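PDB 4H3T: CRISPR-associated protein, Cse1 family from Acidimicrobium ferrooxidans, which probably serves as the large subunit of a type I-E CRISPR Cascade complex, in which relatives recognise the PAM of invading DNA. Local coordinates for residues Ala96-Arg99 and His100-Asp103; Asp233-Ala236 and Trp237-Asp240; Asp252-Cys255 and Asp256-Trp260. The protein carries 1 engineered substitution. All coordinates share one frame; numbering follows the deposited sequence.

Contact 1: residues Ala96-Arg99 and His100-Asp103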
loop_
_atom_site.group_PDB
_atom_site.type_symbol
_atom_site.label_atom_id
_atom_site.label_comp_id
_atom_site.label_asym_id
_atom_site.label_seq_id
_atom_site.Cartn_x
_atom_site.Cartn_y
_atom_site.Cartn_z
ATOM N N ALA A 96 2.388 20.328 -24.254
ATOM C CA ALA A 96 2.900 20.791 -25.563
ATOM C C ALA A 96 4.428 20.637 -25.550
ATOM O O ALA A 96 4.984 20.123 -26.504
ATOM C CB ALA A 96 2.497 22.247 -25.842
ATOM N N ARG A 97 5.099 20.992 -24.434
ATOM C CA ARG A 97 6.564 20.847 -24.336
ATOM C C ARG A 97 7.040 19.384 -24.324
ATOM O O ARG A 97 8.069 19.098 -24.903
ATOM C CB ARG A 97 7.097 21.556 -23.064
ATOM C CG ARG A 97 8.578 21.360 -22.677
ATOM C CD ARG A 97 9.555 22.190 -23.486
ATOM N NE ARG A 97 10.956 22.022 -23.067
ATOM C CZ ARG A 97 11.770 21.020 -23.421
ATOM N NH1 ARG A 97 11.331 20.029 -24.194
ATOM N NH2 ARG A 97 13.024 20.993 -22.989
ATOM N N TRP A 98 6.337 18.476 -23.655
ATOM C CA TRP A 98 6.865 17.140 -23.425
ATOM C C TRP A 98 6.148 16.012 -24.104
ATOM O O TRP A 98 6.582 14.844 -23.940
ATOM C CB TRP A 98 6.835 16.894 -21.907
ATOM C CG TRP A 98 7.817 17.775 -21.184
ATOM C CD1 TRP A 98 7.545 18.900 -20.468
ATOM C CD2 TRP A 98 9.239 17.691 -21.275
ATOM N NE1 TRP A 98 8.712 19.488 -20.047
ATOM C CE2 TRP A 98 9.773 18.766 -20.528
ATOM C CE3 TRP A 98 10.118 16.812 -21.930
ATOM C CZ2 TRP A 98 11.145 18.970 -20.393
ATOM C CZ3 TRP A 98 11.477 17.022 -21.805
ATOM C CH2 TRP A 98 11.983 18.073 -21.027
ATOM N N ARG A 99 5.115 16.281 -24.883
ATOM C CA ARG A 99 4.393 15.125 -25.423
ATOM C C ARG A 99 5.209 14.281 -26.408
ATOM O O ARG A 99 4.889 13.110 -26.525
ATOM C CB ARG A 99 3.054 15.466 -26.008
ATOM C CG ARG A 99 3.096 16.135 -27.309
ATOM C CD ARG A 99 1.762 16.799 -27.602
ATOM N NE ARG A 99 0.657 15.841 -27.740
ATOM C CZ ARG A 99 -0.597 16.169 -28.067
ATOM N NH1 ARG A 99 -0.935 17.440 -28.261
ATOM N NH2 ARG A 99 -1.523 15.227 -28.201
ATOM N N HIS A 100 6.339 14.781 -26.944
ATOM C CA HIS A 100 7.247 13.949 -27.760
ATOM C C HIS A 100 7.878 12.804 -26.892
ATOM O O HIS A 100 8.465 11.849 -27.416
ATOM C CB HIS A 100 8.346 14.830 -28.405
ATOM C CG HIS A 100 9.323 15.413 -27.407
ATOM N ND1 HIS A 100 8.987 16.515 -26.613
ATOM C CD2 HIS A 100 10.614 15.075 -27.155
ATOM C CE1 HIS A 100 10.055 16.774 -25.866
ATOM N NE2 HIS A 100 11.055 15.918 -26.131
ATOM N N ARG A 101 7.717 12.886 -25.574
ATOM C CA ARG A 101 8.201 11.869 -24.638
ATOM C C ARG A 101 7.106 10.978 -24.064
ATOM O O ARG A 101 7.457 10.034 -23.338
ATOM C CB ARG A 101 8.974 12.540 -23.505
ATOM C CG ARG A 101 10.214 13.308 -23.978
ATOM C CD ARG A 101 11.310 12.411 -24.593
ATOM N NE ARG A 101 11.828 11.416 -23.619
ATOM C CZ ARG A 101 12.894 11.560 -22.841
ATOM N NH1 ARG A 101 13.616 12.689 -22.876
ATOM N NH2 ARG A 101 13.240 10.595 -22.002
ATOM N N PHE A 102 5.818 11.225 -24.410
ATOM C CA PHE A 102 4.683 10.445 -23.932
ATOM C C PHE A 102 4.116 9.482 -24.966
ATOM O O PHE A 102 3.050 8.934 -24.736
ATOM C CB PHE A 102 3.575 11.374 -23.441
ATOM C CG PHE A 102 3.916 11.910 -22.079
ATOM C CD1 PHE A 102 3.661 11.166 -20.939
ATOM C CD2 PHE A 102 4.498 13.163 -21.936
ATOM C CE1 PHE A 102 4.028 11.638 -19.689
ATOM C CE2 PHE A 102 4.889 13.630 -20.691
ATOM C CZ PHE A 102 4.623 12.877 -19.568
ATOM N N ASP A 103 4.834 9.214 -26.041
ATOM C CA ASP A 103 4.374 8.253 -27.051
ATOM C C ASP A 103 4.893 6.851 -26.638
ATOM O O ASP A 103 6.099 6.568 -26.601
ATOM C CB ASP A 103 4.786 8.716 -28.477
ATOM C CG ASP A 103 4.379 7.808 -29.658
ATOM O OD1 ASP A 103 3.606 6.846 -29.448
ATOM O OD2 ASP A 103 4.866 8.042 -30.769
HETATM O O HOH W 1 6.817 17.995 -27.387
#
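His-100 turns its ring back toward Arg-97 because its CG lies between its own backbone N and carbonyl carbon (chi1 68°). Arg-97 meets it from alongside: CG stands opposite the backbone N (chi1 172°), and a bend at chi2 brings the guanidinium up beside the imidazole, NH1 lying 3.9 Å from His-100 CE1. The imidazole presents its edge to the backbone, with CE1 3.2 Å from Arg-97 O. Trp-98 lays CZ2 over the centre of the Arg-97 guanidinium, while its own ring and the imidazole, nearly parallel at 21°, are slid so far apart that they barely overlap. A water joins the groups, hydrogen-bonded to His-100 ND1 at 2.7 Å and donating to Ala-96 O at 2.9 Å and, weakly, to Arg-97 O. Phe-102 turns inward, its CE2 4.0 Å from Trp-98 CB, and joins the rings of Phe-95, Phe-111 and Trp-237; Arg-99 leads away to a salt bridge with Asp-11. Backbone bonds from Arg-101 N to Trp-98 O (2.8 Å) and from Phe-102 N to Arg-99 O (3.0 Å) each join a residue to the one three before it, the 3-10 pattern, a tight turn of the kind that often finishes a helix such as 88-98.

Contact 2: residues Asp233-Ala236 and Trp237-Asp240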
loop_
_atom_site.group_PDB
_atom_site.type_symbol
_atom_site.label_atom_id
_atom_site.label_comp_id
_atom_site.label_asym_id
_atom_site.label_seq_id
_atom_site.Cartn_x
_atom_site.Cartn_y
_atom_site.Cartn_z
ATOM N N ASP A 233 14.409 18.748 -9.705
ATOM C CA ASP A 233 14.022 17.325 -9.545
ATOM C C ASP A 233 13.078 16.948 -10.684
ATOM O O ASP A 233 11.928 17.330 -10.667
ATOM C CB ASP A 233 13.385 17.118 -8.167
ATOM C CG ASP A 233 12.632 15.813 -8.015
ATOM O OD1 ASP A 233 13.112 14.774 -8.546
ATOM O OD2 ASP A 233 11.567 15.826 -7.371
ATOM N N VAL A 234 13.584 16.255 -11.707
ATOM C CA VAL A 234 12.782 15.999 -12.888
ATOM C C VAL A 234 12.467 14.482 -13.062
ATOM O O VAL A 234 13.240 13.609 -12.713
ATOM C CB VAL A 234 13.407 16.638 -14.176
ATOM C CG1 VAL A 234 13.658 18.136 -13.973
ATOM C CG2 VAL A 234 14.683 15.945 -14.625
ATOM N N PRO A 235 11.328 14.194 -13.668
ATOM C CA PRO A 235 10.940 12.795 -13.876
ATOM C C PRO A 235 11.687 12.155 -15.051
ATOM O O PRO A 235 12.329 12.844 -15.840
ATOM C CB PRO A 235 9.442 12.905 -14.146
ATOM C CG PRO A 235 9.287 14.218 -14.773
ATOM C CD PRO A 235 10.257 15.107 -14.129
ATOM N N ALA A 236 11.530 10.848 -15.180
ATOM C CA ALA A 236 12.237 10.032 -16.150
ATOM C C ALA A 236 12.080 10.519 -17.607
ATOM O O ALA A 236 13.064 10.477 -18.354
ATOM C CB ALA A 236 11.816 8.579 -16.032
ATOM N N TRP A 237 10.886 10.961 -17.982
ATOM C CA TRP A 237 10.596 11.425 -19.353
ATOM C C TRP A 237 11.189 12.795 -19.646
ATOM O O TRP A 237 11.193 13.153 -20.799
ATOM C CB TRP A 237 9.088 11.433 -19.685
ATOM C CG TRP A 237 8.289 12.298 -18.795
ATOM C CD1 TRP A 237 8.209 13.667 -18.806
ATOM C CD2 TRP A 237 7.586 11.859 -17.634
ATOM N NE1 TRP A 237 7.385 14.085 -17.812
ATOM C CE2 TRP A 237 7.035 13.000 -17.031
ATOM C CE3 TRP A 237 7.318 10.602 -17.081
ATOM C CZ2 TRP A 237 6.272 12.924 -15.874
ATOM C CZ3 TRP A 237 6.566 10.536 -15.929
ATOM C CH2 TRP A 237 5.996 11.692 -15.379
ATOM N N GLU A 238 11.733 13.536 -18.658
ATOM C CA GLU A 238 12.468 14.772 -18.906
ATOM C C GLU A 238 13.923 14.470 -18.946
ATOM O O GLU A 238 14.682 15.303 -19.345
ATOM C CB GLU A 238 12.189 15.850 -17.837
ATOM C CG GLU A 238 10.755 16.344 -17.895
ATOM C CD GLU A 238 10.528 17.569 -17.051
ATOM O OE1 GLU A 238 11.460 18.384 -16.908
ATOM O OE2 GLU A 238 9.410 17.710 -16.515
ATOM N N ARG A 239 14.346 13.296 -18.496
ATOM C CA ARG A 239 15.772 12.950 -18.515
ATOM C C ARG A 239 16.124 12.303 -19.867
ATOM O O ARG A 239 15.252 11.935 -20.657
ATOM C CB ARG A 239 16.060 12.013 -17.311
ATOM C CG ARG A 239 15.737 12.695 -15.983
ATOM C CD ARG A 239 15.477 11.702 -14.812
ATOM N NE ARG A 239 16.683 11.596 -14.009
ATOM C CZ ARG A 239 16.982 12.332 -12.947
ATOM N NH1 ARG A 239 18.141 12.173 -12.332
ATOM N NH2 ARG A 239 16.107 13.202 -12.463
ATOM N N ASP A 240 17.391 12.208 -20.142
ATOM C CA ASP A 240 17.841 11.483 -21.317
ATOM C C ASP A 240 17.319 10.035 -21.264
ATOM O O ASP A 240 17.323 9.427 -20.175
ATOM C CB ASP A 240 19.356 11.411 -21.377
ATOM C CG ASP A 240 20.056 12.724 -21.634
ATOM O OD1 ASP A 240 19.399 13.653 -22.155
ATOM O OD2 ASP A 240 21.239 12.831 -21.278
HETATM O O HOH W 2 15.101 8.679 -18.512
#
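Pro-235 sets the CB-CG edge of its ring over one face of the Trp-237 indole, two residues on. Its CB stands 3.7 Å from the centroid of the six-membered ring of Trp-237, 14° off the ring normal, a CH-pi contact over the face, and Pro-235 CG comes to 3.4 Å from Trp-237 CE2. The indole can reach under the proline because its CG sits between backbone N and carbonyl carbon (chi1 59°). Along the next side of the turn the extended chain of Glu-238 passes the pyrrolidine, OE2 3.6 Å from Pro-235 CD, and crosses Val-234 at about a right angle. Arg-239 completes this first shell: its CG packs on Val-234 CG2 at 3.7 Å, and a bend at chi3 swings NH2 round to donate to Val-234 O at 2.9 Å. That carbonyl oxygen lies in the guanidinium plane, so the bond helps fix the rotation of the group.

Further out, Arg-239 NH1 forms a salt bridge with Asp-252, and Tyr-94 OH ties together Trp-237 NE1 and Glu-238 OE2, the latter also paired with Arg-66. A leucine in place of Arg-239 would probably leave the Val-234 carbonyl without this donor and Asp-252 without its arginine mate. A water donates to both Ala-236 O and Asp-240 O, linking the turn to the chain that leaves it. The backbone beneath is set by Glu-238 N donating to Pro-235 O (3.0 Å) and Arg-239 N donating to Ala-236 O (3.1 Å), two overlapping beta turns of type I shape, with a proline-tryptophan CH-pi contact on one flank and an arginine bonded back to the incoming chain.

Contact 3: residues Asp252-Cys255 and Asp256-Trp260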
loop_
_atom_site.group_PDB
_atom_site.type_symbol
_atom_site.label_atom_id
_atom_site.label_comp_id
_atom_site.label_asym_id
_atom_site.label_seq_id
_atom_site.Cartn_x
_atom_site.Cartn_y
_atom_site.Cartn_z
ATOM N N ASP A 252 17.070 12.099 -6.980
ATOM C CA ASP A 252 17.264 13.536 -6.800
ATOM C C ASP A 252 16.134 14.171 -5.996
ATOM O O ASP A 252 16.270 15.260 -5.475
ATOM C CB ASP A 252 17.350 14.223 -8.161
ATOM C CG ASP A 252 18.541 13.776 -8.994
ATOM O OD1 ASP A 252 19.531 13.239 -8.399
ATOM O OD2 ASP A 252 18.476 13.914 -10.240
ATOM N N GLY A 253 14.999 13.521 -6.016
ATOM C CA GLY A 253 13.787 13.976 -5.357
ATOM C C GLY A 253 12.618 13.089 -5.735
ATOM O O GLY A 253 12.783 12.020 -6.378
ATOM N N VAL A 254 11.424 13.562 -5.405
ATOM C CA VAL A 254 10.213 12.766 -5.625
ATOM C C VAL A 254 9.848 12.563 -7.071
ATOM O O VAL A 254 9.342 11.490 -7.387
ATOM C CB VAL A 254 8.967 13.277 -4.883
ATOM C CG1 VAL A 254 9.061 12.953 -3.397
ATOM C CG2 VAL A 254 8.717 14.766 -5.118
ATOM N N CYS A 255 10.052 13.550 -7.949
ATOM C CA CYS A 255 9.716 13.355 -9.378
ATOM C C CYS A 255 10.553 12.261 -9.979
ATOM O O CYS A 255 10.036 11.511 -10.798
ATOM C CB CYS A 255 9.844 14.615 -10.200
ATOM S SG CYS A 255 8.736 15.950 -9.679
ATOM N N ASP A 256 11.848 12.204 -9.602
ATOM C CA ASP A 256 12.794 11.179 -10.051
ATOM C C ASP A 256 12.341 9.801 -9.456
ATOM O O ASP A 256 12.079 8.856 -10.191
ATOM C CB ASP A 256 14.205 11.603 -9.584
ATOM C CG ASP A 256 15.348 10.747 -10.017
ATOM O OD1 ASP A 256 15.188 9.992 -11.018
ATOM O OD2 ASP A 256 16.418 10.812 -9.353
ATOM N N LEU A 257 12.102 9.747 -8.147
ATOM C CA LEU A 257 11.751 8.503 -7.482
ATOM C C LEU A 257 10.417 7.953 -7.915
ATOM O O LEU A 257 10.309 6.757 -8.186
ATOM C CB LEU A 257 11.763 8.654 -5.983
ATOM C CG LEU A 257 11.456 7.379 -5.138
ATOM C CD1 LEU A 257 12.389 6.197 -5.502
ATOM C CD2 LEU A 257 11.553 7.750 -3.667
ATOM N N PHE A 258 9.417 8.814 -7.979
ATOM C CA PHE A 258 8.095 8.427 -8.412
ATOM C C PHE A 258 8.011 7.890 -9.885
ATOM O O PHE A 258 7.006 7.313 -10.218
ATOM C CB PHE A 258 7.124 9.567 -8.250
ATOM C CG PHE A 258 6.738 9.981 -6.841
ATOM C CD1 PHE A 258 7.292 9.361 -5.728
ATOM C CD2 PHE A 258 5.827 10.986 -6.638
ATOM C CE1 PHE A 258 6.953 9.789 -4.419
ATOM C CE2 PHE A 258 5.530 11.455 -5.355
ATOM C CZ PHE A 258 5.990 10.762 -4.249
ATOM N N THR A 259 9.036 8.107 -10.737
ATOM C CA THR A 259 9.057 7.638 -12.106
ATOM C C THR A 259 10.272 6.753 -12.358
ATOM O O THR A 259 10.718 6.624 -13.489
ATOM C CB THR A 259 9.066 8.859 -13.014
ATOM O OG1 THR A 259 10.257 9.647 -12.800
ATOM C CG2 THR A 259 7.836 9.713 -12.826
ATOM N N TRP A 260 10.783 6.117 -11.305
ATOM C CA TRP A 260 12.039 5.389 -11.360
ATOM C C TRP A 260 12.035 4.291 -12.398
ATOM O O TRP A 260 11.140 3.448 -12.396
ATOM C CB TRP A 260 12.333 4.771 -9.964
ATOM C CG TRP A 260 13.743 4.349 -9.772
ATOM C CD1 TRP A 260 14.228 3.077 -9.756
ATOM C CD2 TRP A 260 14.848 5.209 -9.491
ATOM N NE1 TRP A 260 15.566 3.090 -9.452
ATOM C CE2 TRP A 260 15.975 4.387 -9.280
ATOM C CE3 TRP A 260 14.979 6.583 -9.293
ATOM C CZ2 TRP A 260 17.199 4.902 -8.855
ATOM C CZ3 TRP A 260 16.192 7.086 -8.863
ATOM C CH2 TRP A 260 17.294 6.253 -8.683
#
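Gly-253 occupies the N-cap of the short helix 254-257, and its carbonyl receives Leu-257 N at 3.0 Å with the donor lying in the carbonyl plane. The next bond of the helix, from Phe-258 N to Val-254 O, is shorter at 2.7 Å. A type I beta turn from Leu-257 to Trp-260 overlaps this last helical bond and is closed by Trp-260 N on Leu-257 O.

Side chains at both ends reinforce this frame. Asp-256, with CG swung away from its own backbone N (chi1 -176°), reaches back past the glycine, and OD2 accepts Asp-252 N through its anti lone pair at 2.8 Å in a nearly straight bond of 167°. The two carboxylates are thereby brought close, with Asp-252 OD2 and Asp-256 OD2 3.8 Å apart; the repulsion is probably offset by salt bridges from Asp-252 to Arg-239 and from Asp-256 to Arg-249. At the other end, Thr-259 OG1 donates to Cys-255 O at 2.7 Å, in the carbonyl plane, and also receives Ala-236 N, so the hydroxyl joins the helix end to the 233-240 loop. Val-254 and Phe-258, one turn apart, run side by side: Val-254 CB stands over the centre of the Phe-258 ring, 3.9 Å from the centroid and 12° off the normal, a CH-pi contact.

The helix is wedged between other elements. Val-254, Cys-255, Phe-258 and Thr-259 touch helix 52-68; Val-254 and Leu-257 both meet Val-297 of helix 291-297, and Leu-257 and Trp-260 pack on Val-289 of strand 275-289.

Overall arrangement
The three contacts form a chain of neighbours on one side of the protein's centre, running inward from the surface turn of contact 1 to the buried helix of contact 3. Contacts 1 and 2, centres about 12 Å apart, meet where Arg-101 NH2 approaches Arg-239 O at 2.8 Å, a probable hydrogen bond, and where Phe-102 CZ packs on Trp-237 NE1 at 3.5 Å. Glycerol, probably from the crystallisation liquor, is bound close to the side chains of Arg-101 and of Trp-237. Contacts 2 and 3 are closer, centres about 8 Å apart: Asp-233 OD2 lies 2.8 Å from Cys-255 N, serving the helix start where the glycine N-cap has no side chain. Contacts 1 and 3 do not touch; contact 2 bridges them.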